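Local coordinates for SspB protein (Streptomyces clavuligerus, PDB 6JUF) that probably acts as a DNA-cleaving nuclease in SspABCD–SspE, a bacterial defence system that senses DNA phosphorothioation and resists phages, at residues 122-127 with 342-347; 113-118 with 239-244; 85-90 with 335-340. One frame throughout, in Å; residues are numbered along the deposited sequence.

The three contacts differ in chemistry as well as in depth. Contact 2, about 7 Å from the chain centre, is buried and joins helices 107-118 and 231-243 through one indole–carboxylate bond. Contacts 1 and 3, with centres about 14 and 18 Å from that point, are partly buried and share helix 339-350: its E347 grips a loop backbone through a carboxylate and waters, while its K339 and L340 and the preceding Y337 ring pack around Y86 at a strand end. The sites also touch. S126 OG probably hydrogen-bonds L117 O (3.0 Å), tying contact 1 to contact 2, and W116 of contact 2 packs on E90 of contact 3. All three lie away from the magnesium ligand E18.

Contact 1: 122-127 with 342-347; sequences PGTKSW and EAEKRE
E347 reaches from helix 339-350 to the backbone of G123 to K125, and its carboxylate does most of the work. The amide N of K125 donates to E347 OE1 at 2.7 Å, with an N-H...O angle of 153°, and OE1 accepts through its syn lone pair. CG of E347 is anti to its backbone N (chi1 -159°), and the extended chain beyond brings the carboxylate against the G123 carbonyl, E347 CD lying 3.2 Å from G123 O. The CB of K125 rests 3.5 Å from the same OE1, but its ammonium continues past E347 to the carbonyl of A7.

Waters complete the grip. One accepts from G123 N and donates to E347 OE1 at 2.8 Å, giving that oxygen a second donor. Another donates to both E347 OE2 and K125 O, so the carboxylate, with this water, holds both the N and the O of K125. A third joins P122 O, T124 OG1 and, at 2.6 Å, OE2 of E344, whose CG sits 3.8 Å from G123 O.

In the next shell, R71 of strand 70-74 donates to G123 O and forms a long, weak ion pair with E347 OE2. The backbone angles of G123 (phi 90°) by themselves call for glycine, and the E344 side chain lies close. This is tertiary packing of a helix on a loop: E347 directly, and E344 through a water, hold the irregular connection between helices 107-118 and 129-137.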
loop_
_atom_site.group_PDB
_atom_site.type_symbol
_atom_site.label_atom_id
_atom_site.label_comp_id
_atom_site.label_asym_id
_atom_site.label_seq_id
_atom_site.Cartn_x
_atom_site.Cartn_y
_atom_site.Cartn_z
ATOM N N PRO B 122 10.427 23.220 -17.965
ATOM C CA PRO B 122 10.324 23.380 -19.410
ATOM C C PRO B 122 10.612 22.062 -20.100
ATOM O O PRO B 122 11.607 21.371 -19.814
ATOM C CB PRO B 122 11.412 24.435 -19.730
ATOM C CG PRO B 122 11.587 25.188 -18.442
ATOM C CD PRO B 122 11.332 24.213 -17.339
ATOM N N GLY B 123 9.707 21.692 -20.979
ATOM C CA GLY B 123 9.812 20.426 -21.705
ATOM C C GLY B 123 9.136 19.244 -20.992
ATOM O O GLY B 123 8.937 18.185 -21.610
ATOM N N THR B 124 8.742 19.406 -19.728
ATOM C CA THR B 124 8.026 18.352 -18.946
ATOM C C THR B 124 7.007 18.894 -17.943
ATOM O O THR B 124 7.252 18.940 -16.738
ATOM C CB THR B 124 9.010 17.388 -18.221
ATOM O OG1 THR B 124 10.079 17.024 -19.088
ATOM C CG2 THR B 124 8.298 16.086 -17.712
ATOM N N LYS B 125 5.865 19.347 -18.475
ATOM C CA LYS B 125 4.813 19.950 -17.656
ATOM C C LYS B 125 4.070 18.839 -16.895
ATOM O O LYS B 125 4.195 17.635 -17.197
ATOM C CB LYS B 125 3.824 20.710 -18.556
ATOM C CG LYS B 125 4.288 22.055 -19.041
ATOM C CD LYS B 125 3.248 22.615 -20.027
ATOM C CE LYS B 125 3.497 24.106 -20.209
ATOM N NZ LYS B 125 2.440 24.722 -21.059
ATOM N N SER B 126 3.253 19.212 -15.927
ATOM C CA SER B 126 2.433 18.247 -15.170
ATOM C C SER B 126 1.206 17.796 -15.986
ATOM O O SER B 126 0.613 18.558 -16.729
ATOM C CB SER B 126 1.970 18.927 -13.894
ATOM O OG SER B 126 1.120 18.055 -13.117
ATOM N N TRP B 127 0.867 16.529 -15.798
ATOM C CA TRP B 127 -0.355 15.901 -16.335
ATOM C C TRP B 127 -1.495 16.007 -15.400
ATOM O O TRP B 127 -2.553 15.451 -15.703
ATOM C CB TRP B 127 -0.109 14.423 -16.713
ATOM C CG TRP B 127 0.858 14.303 -17.835
ATOM C CD1 TRP B 127 2.243 14.001 -17.783
ATOM C CD2 TRP B 127 0.576 14.580 -19.232
ATOM N NE1 TRP B 127 2.792 14.092 -19.039
ATOM C CE2 TRP B 127 1.837 14.436 -19.944
ATOM C CE3 TRP B 127 -0.562 14.983 -19.937
ATOM C CZ2 TRP B 127 1.931 14.640 -21.283
ATOM C CZ3 TRP B 127 -0.439 15.179 -21.303
ATOM C CH2 TRP B 127 0.777 15.019 -21.951
ATOM N N GLU B 342 12.857 12.866 -27.878
ATOM C CA GLU B 342 11.961 13.292 -28.960
ATOM C C GLU B 342 10.679 13.911 -28.400
ATOM O O GLU B 342 10.241 14.985 -28.841
ATOM C CB GLU B 342 11.659 12.146 -29.938
ATOM C CG GLU B 342 12.743 11.969 -30.996
ATOM C CD GLU B 342 13.181 13.300 -31.581
ATOM O OE1 GLU B 342 12.334 14.000 -32.196
ATOM O OE2 GLU B 342 14.378 13.649 -31.422
ATOM N N ALA B 343 10.104 13.217 -27.412
ATOM C CA ALA B 343 8.993 13.766 -26.651
ATOM C C ALA B 343 9.301 15.109 -25.893
ATOM O O ALA B 343 8.511 16.082 -25.942
ATOM C CB ALA B 343 8.407 12.685 -25.711
ATOM N N GLU B 344 10.439 15.154 -25.181
ATOM C CA GLU B 344 10.889 16.409 -24.560
ATOM C C GLU B 344 11.020 17.554 -25.609
ATOM O O GLU B 344 10.542 18.664 -25.391
ATOM C CB GLU B 344 12.175 16.195 -23.787
ATOM C CG GLU B 344 12.421 17.348 -22.804
ATOM C CD GLU B 344 13.800 17.322 -22.218
ATOM O OE1 GLU B 344 14.742 17.024 -22.978
ATOM O OE2 GLU B 344 13.947 17.587 -21.006
ATOM N N LYS B 345 11.629 17.231 -26.761
ATOM C CA LYS B 345 11.849 18.228 -27.823
ATOM C C LYS B 345 10.550 18.820 -28.362
ATOM O O LYS B 345 10.422 20.038 -28.591
ATOM C CB LYS B 345 12.667 17.645 -28.974
ATOM C CG LYS B 345 14.161 17.585 -28.700
ATOM C CD LYS B 345 14.951 17.402 -29.999
ATOM C CE LYS B 345 16.453 17.316 -29.723
ATOM N NZ LYS B 345 16.783 16.196 -28.785
ATOM N N ARG B 346 9.598 17.912 -28.575
ATOM C CA ARG B 346 8.258 18.288 -29.009
ATOM C C ARG B 346 7.621 19.271 -28.061
ATOM O O ARG B 346 6.988 20.250 -28.495
ATOM C CB ARG B 346 7.359 17.063 -29.119
ATOM C CG ARG B 346 6.027 17.455 -29.778
ATOM C CD ARG B 346 4.944 16.414 -29.655
ATOM N NE ARG B 346 5.003 15.718 -28.379
ATOM C CZ ARG B 346 4.658 16.231 -27.197
ATOM N NH1 ARG B 346 4.204 17.505 -27.066
ATOM N NH2 ARG B 346 4.789 15.448 -26.122
ATOM N N GLU B 347 7.733 18.974 -26.763
ATOM C CA GLU B 347 7.155 19.871 -25.778
ATOM C C GLU B 347 7.922 21.208 -25.728
ATOM O O GLU B 347 7.314 22.281 -25.639
ATOM C CB GLU B 347 7.097 19.199 -24.407
ATOM C CG GLU B 347 6.086 19.860 -23.503
ATOM C CD GLU B 347 5.883 19.135 -22.175
ATOM O OE1 GLU B 347 5.949 19.817 -21.155
ATOM O OE2 GLU B 347 5.603 17.883 -22.144
HETATM O O HOH W 1 12.090 18.709 -19.502
HETATM O O HOH W 2 7.013 22.367 -21.229
HETATM O O HOH W 3 5.108 16.539 -19.664
#

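Contact 2: 113-118 with 239-244; sequences LHWWLL and LDYAAR
W115 and D240 join two helices across a buried interface near the middle of the chain, helix 107-118 supplying the indole and helix 231-243 the carboxylate. The interface is a helix–helix contact bridged mainly by the indole: even the nearest CA atoms, those of W115 and D240, stand 9.9 Å apart, and the indole fills much of that separation.

W115 CG is anti to its backbone N (chi1 178°), and the ring that follows extends toward the second helix. Its NE1 donates to D240 OD2 at 2.8 Å, nearly straight at 165°. The acceptor lies close to the indole plane, whereas the carboxylate is turned well away from it, with 66° between the two planes, and OD2 is met on its anti side. The other oxygen, OD1, is in a salt bridge with R121, so two different donors fix the rotation of a buried acid; the arginine would be expected to favour its charged form.

The six-membered part of the indole makes softer contacts. Its CH2 meets CB of Y241 at 4.1 Å, the methylene lying at the ring edge, while the hydroxyl of Y241 goes on to E260. P264 and A267 of helix 264-268 also pack against the indole. R244 comes tip to tip with W115, its NH2 4.0 Å from CZ2, and CD1 of Y241 lies 3.5 Å above one face of the R244 guanidinium, toward its rim.

R244 also serves the end of the first helix. L118 closes helix 107-118, and a water links its carbonyl to the arginine: it donates to L118 O at 2.7 Å and accepts from R244 NH2 at 2.9 Å.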
loop_
_atom_site.group_PDB
_atom_site.type_symbol
_atom_site.label_atom_id
_atom_site.label_comp_id
_atom_site.label_asym_id
_atom_site.label_seq_id
_atom_site.Cartn_x
_atom_site.Cartn_y
_atom_site.Cartn_z
ATOM N N LEU B 113 7.094 10.236 -5.418
ATOM C CA LEU B 113 6.099 10.091 -6.499
ATOM C C LEU B 113 5.121 11.257 -6.516
ATOM O O LEU B 113 4.768 11.762 -7.573
ATOM C CB LEU B 113 5.371 8.736 -6.420
ATOM C CG LEU B 113 6.242 7.555 -6.960
ATOM C CD1 LEU B 113 5.637 6.244 -6.446
ATOM C CD2 LEU B 113 6.350 7.586 -8.476
ATOM N N HIS B 114 4.694 11.699 -5.312
ATOM C CA HIS B 114 3.812 12.855 -5.178
ATOM C C HIS B 114 4.468 14.105 -5.763
ATOM O O HIS B 114 3.868 14.849 -6.550
ATOM C CB HIS B 114 3.426 13.031 -3.691
ATOM C CG HIS B 114 2.645 14.262 -3.441
ATOM N ND1 HIS B 114 3.134 15.357 -2.756
ATOM C CD2 HIS B 114 1.348 14.572 -3.807
ATOM C CE1 HIS B 114 2.146 16.299 -2.705
ATOM N NE2 HIS B 114 1.087 15.822 -3.380
ATOM N N TRP B 115 5.757 14.286 -5.453
ATOM C CA TRP B 115 6.524 15.389 -6.018
ATOM C C TRP B 115 6.549 15.291 -7.558
ATOM O O TRP B 115 6.319 16.278 -8.271
ATOM C CB TRP B 115 7.946 15.340 -5.432
ATOM C CG TRP B 115 8.832 16.443 -6.013
ATOM C CD1 TRP B 115 9.876 16.300 -6.949
ATOM C CD2 TRP B 115 8.724 17.902 -5.765
ATOM N NE1 TRP B 115 10.430 17.504 -7.246
ATOM C CE2 TRP B 115 9.795 18.526 -6.544
ATOM C CE3 TRP B 115 7.921 18.702 -4.926
ATOM C CZ2 TRP B 115 9.972 19.902 -6.580
ATOM C CZ3 TRP B 115 8.130 20.085 -4.982
ATOM C CH2 TRP B 115 9.135 20.655 -5.809
ATOM N N TRP B 116 6.753 14.055 -8.074
ATOM C CA TRP B 116 6.799 13.893 -9.529
ATOM C C TRP B 116 5.487 14.148 -10.207
ATOM O O TRP B 116 5.447 14.729 -11.281
ATOM C CB TRP B 116 7.308 12.525 -9.931
ATOM C CG TRP B 116 8.794 12.356 -9.642
ATOM C CD1 TRP B 116 9.740 13.359 -9.282
ATOM C CD2 TRP B 116 9.562 11.106 -9.705
ATOM N NE1 TRP B 116 10.993 12.796 -9.107
ATOM C CE2 TRP B 116 10.956 11.447 -9.324
ATOM C CE3 TRP B 116 9.247 9.779 -9.968
ATOM C CZ2 TRP B 116 11.973 10.466 -9.277
ATOM C CZ3 TRP B 116 10.263 8.823 -9.933
ATOM C CH2 TRP B 116 11.602 9.141 -9.553
ATOM N N LEU B 117 4.387 13.830 -9.501
ATOM C CA LEU B 117 3.045 14.037 -10.065
ATOM C C LEU B 117 2.803 15.569 -10.272
ATOM O O LEU B 117 2.238 15.984 -11.255
ATOM C CB LEU B 117 1.966 13.461 -9.139
ATOM C CG LEU B 117 0.503 13.651 -9.582
ATOM C CD1 LEU B 117 0.207 13.033 -10.997
ATOM C CD2 LEU B 117 -0.450 13.071 -8.560
ATOM N N LEU B 118 3.271 16.350 -9.314
ATOM C CA LEU B 118 3.060 17.814 -9.304
ATOM C C LEU B 118 4.092 18.537 -10.175
ATOM O O LEU B 118 3.935 19.687 -10.555
ATOM C CB LEU B 118 3.094 18.335 -7.863
ATOM C CG LEU B 118 1.965 17.924 -6.935
ATOM C CD1 LEU B 118 2.297 18.371 -5.529
ATOM C CD2 LEU B 118 0.614 18.480 -7.409
ATOM N N LEU B 239 16.278 21.369 -4.514
ATOM C CA LEU B 239 17.264 21.503 -5.595
ATOM C C LEU B 239 16.648 21.272 -6.966
ATOM O O LEU B 239 16.956 22.002 -7.929
ATOM C CB LEU B 239 18.430 20.564 -5.330
ATOM C CG LEU B 239 19.359 20.963 -4.181
ATOM C CD1 LEU B 239 20.117 19.690 -3.693
ATOM C CD2 LEU B 239 20.324 22.091 -4.540
ATOM N N ASP B 240 15.724 20.279 -7.028
ATOM C CA ASP B 240 15.026 20.006 -8.286
ATOM C C ASP B 240 14.175 21.226 -8.685
ATOM O O ASP B 240 14.105 21.602 -9.851
ATOM C CB ASP B 240 14.158 18.782 -8.087
ATOM C CG ASP B 240 13.492 18.287 -9.364
ATOM O OD1 ASP B 240 14.184 18.109 -10.384
ATOM O OD2 ASP B 240 12.256 18.080 -9.319
ATOM N N TYR B 241 13.545 21.851 -7.653
ATOM C CA TYR B 241 12.748 23.062 -7.895
ATOM C C TYR B 241 13.628 24.184 -8.473
ATOM O O TYR B 241 13.294 24.819 -9.475
ATOM C CB TYR B 241 12.010 23.505 -6.627
ATOM C CG TYR B 241 11.106 24.669 -6.909
ATOM C CD1 TYR B 241 9.831 24.442 -7.512
ATOM C CD2 TYR B 241 11.490 25.978 -6.649
ATOM C CE1 TYR B 241 9.021 25.539 -7.798
ATOM C CE2 TYR B 241 10.677 27.058 -6.966
ATOM C CZ TYR B 241 9.441 26.820 -7.530
ATOM O OH TYR B 241 8.625 27.853 -7.857
ATOM N N ALA B 242 14.779 24.420 -7.825
ATOM C CA ALA B 242 15.718 25.419 -8.291
ATOM C C ALA B 242 16.156 25.163 -9.738
ATOM O O ALA B 242 16.305 26.084 -10.538
ATOM C CB ALA B 242 16.907 25.473 -7.341
ATOM N N ALA B 243 16.370 23.879 -10.048
ATOM C CA ALA B 243 16.804 23.419 -11.360
ATOM C C ALA B 243 15.850 23.762 -12.522
ATOM O O ALA B 243 16.252 23.749 -13.653
ATOM C CB ALA B 243 17.099 21.932 -11.332
ATOM N N ARG B 244 14.594 24.038 -12.195
ATOM C CA ARG B 244 13.638 24.443 -13.192
ATOM C C ARG B 244 14.099 25.718 -13.889
ATOM O O ARG B 244 13.774 25.902 -15.035
ATOM C CB ARG B 244 12.278 24.704 -12.529
ATOM C CG ARG B 244 11.675 23.451 -11.952
ATOM C CD ARG B 244 10.326 23.818 -11.319
ATOM N NE ARG B 244 9.699 22.648 -10.652
ATOM C CZ ARG B 244 8.419 22.559 -10.316
ATOM N NH1 ARG B 244 7.546 23.584 -10.487
ATOM N NH2 ARG B 244 7.988 21.402 -9.754
HETATM O O HOH W 4 5.176 21.808 -9.524
#

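Contact 3: 85-90 with 335-340; sequences SYPTWE and RRYPKL
The ring of Y86 carries K339 CB over one face and has Y337 CD1 at its edge, while the ring of Y337 takes P87 CG on one face and CG of its own neighbour R336 on the other. Both cross-segment face contacts are CH-pi. K339 CB stands 3.8 Å from the centroid of the Y86 ring. It is 16° off the normal and displaced toward CE2. P87 CG stands 3.9 Å from the centroid of the Y337 ring. Its offset from the normal of that ring is 24°. The two tyrosines meet rim to rim, CD1 to CD1 at 4.2 Å, without stacking.

The K339 chain bends at chi2 (133°), which places CD 3.2 Å from the hydroxyl oxygen of Y86, so its aliphatic part spans the phenol from ring to tip. Its NZ then turns to the carbonyl of Y74. The hydroxyl of Y337 has a similar outlet, bonding to Q35 O.

L340 packs beside the end of strand 83-87. Its CD2 packs on Y86 CB at 3.9 Å, and CD1 lies 3.3 Å from P87 O, a carbonyl that accepts a hydrogen bond from W333 NE1. Next along the chain, T88 CG2 approaches CD2 of L340 at 4.3 Å, while T88 OG1 caps A91 N and also bonds to K68 O.

Y337 is the first residue to leave the geometry of helix 330-336, and its carbonyl accepts the amide N of L340. Two junctions thus pack together: a strand-to-helix junction with a threonine N-cap, leading from strand 83-87 into helix 89-95, and the break between two consecutive helices near the C-terminus.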
loop_
_atom_site.group_PDB
_atom_site.type_symbol
_atom_site.label_atom_id
_atom_site.label_comp_id
_atom_site.label_asym_id
_atom_site.label_seq_id
_atom_site.Cartn_x
_atom_site.Cartn_y
_atom_site.Cartn_z
ATOM N N SER B 85 4.232 4.418 -25.726
ATOM C CA SER B 85 4.792 4.716 -24.348
ATOM C C SER B 85 6.191 4.177 -24.142
ATOM O O SER B 85 6.507 3.141 -24.736
ATOM C CB SER B 85 3.875 4.143 -23.256
ATOM O OG SER B 85 2.641 4.837 -23.291
ATOM N N TYR B 86 7.033 4.911 -23.431
ATOM C CA TYR B 86 8.456 4.564 -23.257
ATOM C C TYR B 86 8.746 4.859 -21.787
ATOM O O TYR B 86 8.400 5.922 -21.321
ATOM C CB TYR B 86 9.335 5.357 -24.209
ATOM C CG TYR B 86 8.910 5.169 -25.649
ATOM C CD1 TYR B 86 9.468 4.123 -26.392
ATOM C CD2 TYR B 86 7.995 6.042 -26.266
ATOM C CE1 TYR B 86 9.067 3.922 -27.725
ATOM C CE2 TYR B 86 7.576 5.842 -27.565
ATOM C CZ TYR B 86 8.151 4.807 -28.291
ATOM O OH TYR B 86 7.802 4.605 -29.586
ATOM N N PRO B 87 9.406 3.909 -21.101
ATOM C CA PRO B 87 9.801 4.120 -19.717
ATOM C C PRO B 87 10.908 5.200 -19.555
ATOM O O PRO B 87 11.859 5.236 -20.338
ATOM C CB PRO B 87 10.346 2.724 -19.278
ATOM C CG PRO B 87 10.957 2.158 -20.543
ATOM C CD PRO B 87 10.035 2.673 -21.665
ATOM N N THR B 88 10.765 6.080 -18.537
ATOM C CA THR B 88 11.736 7.116 -18.319
ATOM C C THR B 88 12.894 6.547 -17.540
ATOM O O THR B 88 12.740 5.475 -16.877
ATOM C CB THR B 88 11.106 8.258 -17.521
ATOM O OG1 THR B 88 10.643 7.715 -16.267
ATOM C CG2 THR B 88 9.932 8.860 -18.246
ATOM N N TRP B 89 14.011 7.221 -17.524
ATOM C CA TRP B 89 15.147 6.789 -16.716
ATOM C C TRP B 89 14.749 6.790 -15.266
ATOM O O TRP B 89 15.221 5.937 -14.504
ATOM C CB TRP B 89 16.321 7.714 -17.018
ATOM C CG TRP B 89 17.542 7.397 -16.158
ATOM C CD1 TRP B 89 18.608 6.561 -16.479
ATOM C CD2 TRP B 89 17.855 7.900 -14.805
ATOM N NE1 TRP B 89 19.550 6.557 -15.478
ATOM C CE2 TRP B 89 19.129 7.302 -14.424
ATOM C CE3 TRP B 89 17.193 8.726 -13.909
ATOM C CZ2 TRP B 89 19.767 7.611 -13.213
ATOM C CZ3 TRP B 89 17.790 8.990 -12.686
ATOM C CH2 TRP B 89 19.054 8.455 -12.346
ATOM N N GLU B 90 13.873 7.729 -14.841
ATOM C CA GLU B 90 13.438 7.719 -13.458
ATOM C C GLU B 90 12.705 6.440 -13.059
ATOM O O GLU B 90 12.820 5.942 -11.915
ATOM C CB GLU B 90 12.571 9.001 -13.106
ATOM C CG GLU B 90 13.390 10.277 -13.010
ATOM C CD GLU B 90 13.857 10.859 -14.330
ATOM O OE1 GLU B 90 13.361 10.413 -15.446
ATOM O OE2 GLU B 90 14.668 11.765 -14.276
ATOM N N ARG B 335 19.857 6.253 -25.414
ATOM C CA ARG B 335 20.230 5.540 -26.643
ATOM C C ARG B 335 19.298 4.352 -26.826
ATOM O O ARG B 335 18.862 4.027 -27.944
ATOM C CB ARG B 335 21.682 5.068 -26.538
ATOM C CG ARG B 335 22.698 6.178 -26.819
ATOM C CD ARG B 335 24.070 5.626 -27.173
ATOM N NE ARG B 335 24.617 4.903 -26.036
ATOM C CZ ARG B 335 25.333 5.459 -25.063
ATOM N NH1 ARG B 335 25.641 6.758 -25.080
ATOM N NH2 ARG B 335 25.763 4.703 -24.081
ATOM N N ARG B 336 18.953 3.681 -25.722
ATOM C CA ARG B 336 17.952 2.627 -25.780
ATOM C C ARG B 336 16.539 3.130 -26.127
ATOM O O ARG B 336 15.879 2.493 -26.975
ATOM C CB ARG B 336 17.917 1.776 -24.516
ATOM C CG ARG B 336 17.143 0.479 -24.597
ATOM C CD ARG B 336 17.438 -0.481 -23.386
ATOM N NE ARG B 336 18.764 -0.181 -22.800
ATOM C CZ ARG B 336 19.171 -0.421 -21.546
ATOM N NH1 ARG B 336 18.392 -1.069 -20.671
ATOM N NH2 ARG B 336 20.391 -0.035 -21.169
ATOM N N TYR B 337 16.135 4.280 -25.581
ATOM C CA TYR B 337 14.827 4.870 -25.862
ATOM C C TYR B 337 14.893 6.274 -26.409
ATOM O O TYR B 337 14.630 7.211 -25.702
ATOM C CB TYR B 337 14.006 4.875 -24.549
ATOM C CG TYR B 337 13.846 3.527 -23.948
ATOM C CD1 TYR B 337 12.864 2.664 -24.402
ATOM C CD2 TYR B 337 14.692 3.088 -22.909
ATOM C CE1 TYR B 337 12.668 1.415 -23.840
ATOM C CE2 TYR B 337 14.517 1.843 -22.338
ATOM C CZ TYR B 337 13.510 0.995 -22.807
ATOM O OH TYR B 337 13.322 -0.255 -22.252
ATOM N N PRO B 338 15.231 6.418 -27.722
ATOM C CA PRO B 338 15.476 7.764 -28.256
ATOM C C PRO B 338 14.223 8.635 -28.318
ATOM O O PRO B 338 14.294 9.852 -28.388
ATOM C CB PRO B 338 16.023 7.491 -29.644
ATOM C CG PRO B 338 15.596 6.130 -29.986
ATOM C CD PRO B 338 15.559 5.341 -28.688
ATOM N N LYS B 339 13.079 7.943 -28.235
ATOM C CA LYS B 339 11.757 8.671 -28.211
ATOM C C LYS B 339 11.459 9.526 -26.979
ATOM O O LYS B 339 10.753 10.539 -27.083
ATOM C CB LYS B 339 10.575 7.812 -28.592
ATOM C CG LYS B 339 10.406 7.757 -30.116
ATOM C CD LYS B 339 10.200 6.395 -30.649
ATOM C CE LYS B 339 10.546 6.424 -32.152
ATOM N NZ LYS B 339 9.837 7.477 -32.934
ATOM N N LEU B 340 12.114 9.176 -25.853
ATOM C CA LEU B 340 12.095 10.090 -24.653
ATOM C C LEU B 340 12.543 11.536 -24.977
ATOM O O LEU B 340 11.817 12.448 -24.679
ATOM C CB LEU B 340 12.966 9.539 -23.498
ATOM C CG LEU B 340 12.576 8.131 -23.005
ATOM C CD1 LEU B 340 13.537 7.567 -21.993
ATOM C CD2 LEU B 340 11.196 8.237 -22.358
#